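Local coordinates for dihydrofolate reductase (Schistosoma mansoni, PDB 3VCO), which catalyses the NADPH-dependent reduction of dihydrofolate to tetrahydrofolate, a key step of folate metabolism that supports thymidylate, purine and glycine synthesis, at residues L116-E119 with E120-S123; V67-G70 with R71-E75. All blocks are in the same frame, centred on the assembly; numbering follows the deposited sequence.

Contact 1. Residues L116-E119 with E120-S123; sequences LYNE and EFSS
With chi1 at 85°, Asn118 CG lies between the backbone N and the carbonyl carbon, and this folds the amide forward along the chain until OD1 meets the backbone N-H of Glu120, 3.0 Å from OD1 to Glu120 N. The donor lies well out of the amide plane, so the bond does not follow a lone pair. This is an Asx turn, and the Asn118 side chain runs alongside that of Glu120, pointing the same way. The Asn118 carbonyl oxygen accepts from two backbone donors: Ser122 N at 2.9 Å, nearly in line with the C=O bond but bent at the hydrogen, and Phe121 N, also at 2.9 Å from Asn118 O, straighter but above the carbonyl plane. Ser122 OG adds a weak bond to the same oxygen. On the inner side, Leu116 CD2 packs 4.1 Å from Phe121 CB, and these two side chains also rest on Ile90 and Ile88 of strand 88-92. A water donates to Glu119 O and accepts from Ser123 N, linking the last part of the turn. Asn118 thus uses its side-chain and main-chain oxygens to satisfy three successive N-H groups as the chain turns from helix 109-116 towards strand 125-130.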
loop_
_atom_site.group_PDB
_atom_site.type_symbol
_atom_site.label_atom_id
_atom_site.label_comp_id
_atom_site.label_asym_id
_atom_site.label_seq_id
_atom_site.Cartn_x
_atom_site.Cartn_y
_atom_site.Cartn_z
ATOM N N LEU A 116 4.617 2.628 15.529
ATOM C CA LEU A 116 3.418 3.465 15.364
ATOM C C LEU A 116 2.547 3.580 16.607
ATOM O O LEU A 116 1.817 4.566 16.802
ATOM C CB LEU A 116 2.574 2.921 14.218
ATOM C CG LEU A 116 3.299 3.088 12.881
ATOM C CD1 LEU A 116 2.516 2.455 11.786
ATOM C CD2 LEU A 116 3.543 4.562 12.601
ATOM N N TYR A 117 2.596 2.568 17.455
ATOM C CA TYR A 117 2.003 2.738 18.768
ATOM C C TYR A 117 2.981 3.255 19.856
ATOM O O TYR A 117 2.614 3.370 21.027
ATOM C CB TYR A 117 1.325 1.459 19.226
ATOM C CG TYR A 117 -0.004 1.134 18.531
ATOM C CD1 TYR A 117 -1.219 1.627 19.020
ATOM C CD2 TYR A 117 -0.040 0.308 17.421
ATOM C CE1 TYR A 117 -2.437 1.302 18.397
ATOM C CE2 TYR A 117 -1.234 -0.033 16.796
ATOM C CZ TYR A 117 -2.438 0.461 17.285
ATOM O OH TYR A 117 -3.619 0.108 16.636
ATOM N N ASN A 118 4.226 3.553 19.517
ATOM C CA ASN A 118 5.074 4.108 20.582
ATOM C C ASN A 118 4.932 5.628 20.702
ATOM O O ASN A 118 4.337 6.292 19.822
ATOM C CB ASN A 118 6.544 3.624 20.532
ATOM C CG ASN A 118 7.431 4.436 19.596
ATOM O OD1 ASN A 118 7.017 5.417 18.976
ATOM N ND2 ASN A 118 8.686 4.012 19.496
ATOM N N GLU A 119 5.500 6.166 21.766
ATOM C CA GLU A 119 5.280 7.558 22.146
ATOM C C GLU A 119 5.599 8.564 21.037
ATOM O O GLU A 119 5.039 9.665 20.988
ATOM C CB GLU A 119 6.066 7.889 23.418
ATOM C CG GLU A 119 5.527 7.209 24.675
ATOM C CD GLU A 119 4.110 7.656 25.034
ATOM O OE1 GLU A 119 3.134 7.117 24.461
ATOM O OE2 GLU A 119 3.977 8.557 25.890
ATOM N N GLU A 120 6.495 8.178 20.146
ATOM C CA GLU A 120 6.903 9.076 19.093
ATOM C C GLU A 120 5.826 9.264 18.018
ATOM O O GLU A 120 5.751 10.326 17.391
ATOM C CB GLU A 120 8.223 8.630 18.480
ATOM C CG GLU A 120 8.786 9.690 17.562
ATOM C CD GLU A 120 10.013 9.267 16.798
ATOM O OE1 GLU A 120 10.689 8.300 17.214
ATOM O OE2 GLU A 120 10.298 9.924 15.771
ATOM N N PHE A 121 4.974 8.263 17.824
ATOM C CA PHE A 121 4.013 8.298 16.718
ATOM C C PHE A 121 2.551 8.138 17.113
ATOM O O PHE A 121 1.670 8.408 16.301
ATOM C CB PHE A 121 4.392 7.254 15.643
ATOM C CG PHE A 121 5.690 7.582 14.966
ATOM C CD1 PHE A 121 5.767 8.677 14.125
ATOM C CD2 PHE A 121 6.853 6.889 15.275
ATOM C CE1 PHE A 121 6.959 9.048 13.536
ATOM C CE2 PHE A 121 8.052 7.251 14.703
ATOM C CZ PHE A 121 8.104 8.343 13.828
ATOM N N SER A 122 2.284 7.704 18.342
ATOM C CA SER A 122 0.926 7.265 18.669
ATOM C C SER A 122 -0.067 8.428 18.737
ATOM O O SER A 122 -1.282 8.227 18.645
ATOM C CB SER A 122 0.883 6.450 19.972
ATOM O OG SER A 122 1.304 7.229 21.071
ATOM N N SER A 123 0.448 9.638 18.904
ATOM C CA SER A 123 -0.401 10.829 18.928
ATOM C C SER A 123 -0.537 11.403 17.506
ATOM O O SER A 123 -1.289 12.327 17.260
ATOM C CB SER A 123 0.205 11.890 19.856
ATOM O OG SER A 123 0.198 11.500 21.217
HETATM O O HOH W 1 3.283 11.015 19.165
#

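Contact 2. Residues V67-G70 with R71-E75; sequences VVMG and RVTWE. With SO4 (sulfate ion), chain C.
Sulfate O2 is gripped twice by Thr73, by its backbone N at 2.7 Å and by OG1 at 2.9 Å, while Val72 N donates to sulfate O3 at 2.9 Å. Thr73 OG1 lies anti to the carbonyl carbon (chi1 -65°), beside the residue's own backbone N, which lets hydroxyl and N-H converge on one oxygen. The anion thus sits at the N-terminus of helix 71-76, where Gly70 is the N-cap residue. Gly70 CA lies 3.2 Å from sulfate O2, so the anion sits close against the main chain there. The first helical turn is closed by a nearly straight bond from Trp74 N to Gly70 O, 2.9 Å. At the end of the strand, Met69 CB touches Thr73 CG2 at 3.8 Å, and the Met69 sulfur approaches the edge of the Trp74 indole near the ring plane, 5.2 Å from SD to the centroid of the six-membered ring, a Met-aromatic contact. Lys82 makes a cation-pi contact with the same indole. Arg71, Val72 and Thr73 belong to a probable NADP(+) site, and the sulfate probably comes from the crystallisation liquor. Backbone N-H groups at a helix start, aided by a hydroxyl, would suit an anion, consistent with a place for a cofactor phosphate.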
loop_
_atom_site.group_PDB
_atom_site.type_symbol
_atom_site.label_atom_id
_atom_site.label_comp_id
_atom_site.label_asym_id
_atom_site.label_seq_id
_atom_site.Cartn_x
_atom_site.Cartn_y
_atom_site.Cartn_z
ATOM N N VAL A 67 2.709 4.860 5.855
ATOM C CA VAL A 67 2.858 3.930 4.737
ATOM C C VAL A 67 4.070 3.062 5.060
ATOM O O VAL A 67 5.151 3.575 5.339
ATOM C CB VAL A 67 3.076 4.614 3.390
ATOM C CG1 VAL A 67 1.753 5.308 2.937
ATOM C CG2 VAL A 67 4.228 5.662 3.485
ATOM N N VAL A 68 3.829 1.753 5.094
ATOM C CA VAL A 68 4.820 0.798 5.497
ATOM C C VAL A 68 5.149 -0.032 4.263
ATOM O O VAL A 68 4.240 -0.426 3.528
ATOM C CB VAL A 68 4.292 -0.089 6.656
ATOM C CG1 VAL A 68 5.405 -1.032 7.141
ATOM C CG2 VAL A 68 3.740 0.792 7.846
ATOM N N MET A 69 6.440 -0.269 4.017
ATOM C CA MET A 69 6.845 -0.937 2.787
ATOM C C MET A 69 8.199 -1.622 2.994
ATOM O O MET A 69 8.937 -1.233 3.891
ATOM C CB MET A 69 6.978 0.104 1.667
ATOM C CG MET A 69 8.190 1.016 1.879
ATOM S SD MET A 69 8.183 2.495 0.867
ATOM C CE MET A 69 7.505 3.563 2.130
ATOM N N GLY A 70 8.517 -2.618 2.142
ATOM C CA GLY A 70 9.852 -3.226 2.101
ATOM C C GLY A 70 10.842 -2.309 1.401
ATOM O O GLY A 70 10.457 -1.299 0.783
ATOM N N ARG A 71 12.122 -2.674 1.455
ATOM C CA ARG A 71 13.190 -1.907 0.809
ATOM C C ARG A 71 13.091 -1.821 -0.701
ATOM O O ARG A 71 13.347 -0.753 -1.299
ATOM C CB ARG A 71 14.569 -2.464 1.201
ATOM C CG ARG A 71 15.727 -1.743 0.485
ATOM C CD ARG A 71 17.122 -1.996 1.084
ATOM N NE ARG A 71 18.090 -1.089 0.437
ATOM C CZ ARG A 71 19.378 -0.996 0.741
ATOM N NH1 ARG A 71 19.896 -1.775 1.672
ATOM N NH2 ARG A 71 20.157 -0.135 0.092
ATOM N N VAL A 72 12.717 -2.922 -1.336
ATOM C CA VAL A 72 12.678 -2.894 -2.793
ATOM C C VAL A 72 11.534 -1.998 -3.238
ATOM O O VAL A 72 11.666 -1.274 -4.222
ATOM C CB VAL A 72 12.577 -4.294 -3.456
ATOM C CG1 VAL A 72 12.456 -4.146 -4.975
ATOM C CG2 VAL A 72 13.799 -5.156 -3.097
ATOM N N THR A 73 10.432 -2.004 -2.491
ATOM C CA THR A 73 9.375 -1.036 -2.776
ATOM C C THR A 73 9.926 0.380 -2.577
ATOM O O THR A 73 9.847 1.218 -3.461
ATOM C CB THR A 73 8.104 -1.271 -1.904
ATOM O OG1 THR A 73 7.540 -2.532 -2.245
ATOM C CG2 THR A 73 7.055 -0.183 -2.162
ATOM N N TRP A 74 10.541 0.625 -1.434
ATOM C CA TRP A 74 11.165 1.918 -1.191
ATOM C C TRP A 74 12.140 2.332 -2.316
ATOM O O TRP A 74 12.085 3.439 -2.802
ATOM C CB TRP A 74 11.891 1.893 0.134
ATOM C CG TRP A 74 12.768 3.079 0.364
ATOM C CD1 TRP A 74 14.153 3.120 0.280
ATOM C CD2 TRP A 74 12.351 4.395 0.731
ATOM N NE1 TRP A 74 14.592 4.369 0.594
ATOM C CE2 TRP A 74 13.515 5.182 0.851
ATOM C CE3 TRP A 74 11.107 4.984 0.991
ATOM C CZ2 TRP A 74 13.472 6.535 1.220
ATOM C CZ3 TRP A 74 11.065 6.324 1.338
ATOM C CH2 TRP A 74 12.248 7.085 1.452
ATOM N N GLU A 75 12.963 1.410 -2.779
ATOM C CA GLU A 75 13.956 1.734 -3.775
ATOM C C GLU A 75 13.360 1.949 -5.143
ATOM O O GLU A 75 13.983 2.588 -5.990
ATOM C CB GLU A 75 14.965 0.612 -3.877
ATOM C CG GLU A 75 15.943 0.569 -2.761
ATOM C CD GLU A 75 16.890 -0.596 -2.918
ATOM O OE1 GLU A 75 16.814 -1.294 -3.961
ATOM O OE2 GLU A 75 17.689 -0.822 -2.000
HETATM S S SO4 C . 10.133 -5.392 -0.686
HETATM O O1 SO4 C . 9.392 -6.168 0.322
HETATM O O2 SO4 C . 9.557 -4.073 -0.932
HETATM O O3 SO4 C . 11.503 -5.266 -0.180
HETATM O O4 SO4 C . 10.125 -6.104 -1.975
#

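Overall arrangement
The centre of contact 2 lies about 9 Å from that of the chain, and the centre of contact 1 about 20 Å, with the two contact centres about 20 Å apart. The 67-75 segment joins a strand of the main sheet to the helix that follows it in a beta-alpha-beta unit, whereas 116-123 is a peripheral loop between helix 109-116 and strand 125-130. Both lean on strand 88-92, and Val68 also packs against helix 109-116, from whose end contact 1 departs. Each mixes buried apolar residues with a polar outer part. In contact 1 the protein's own oxygens receive the N-H groups of the turn; in contact 2 those of the helix start are turned on a bound anion.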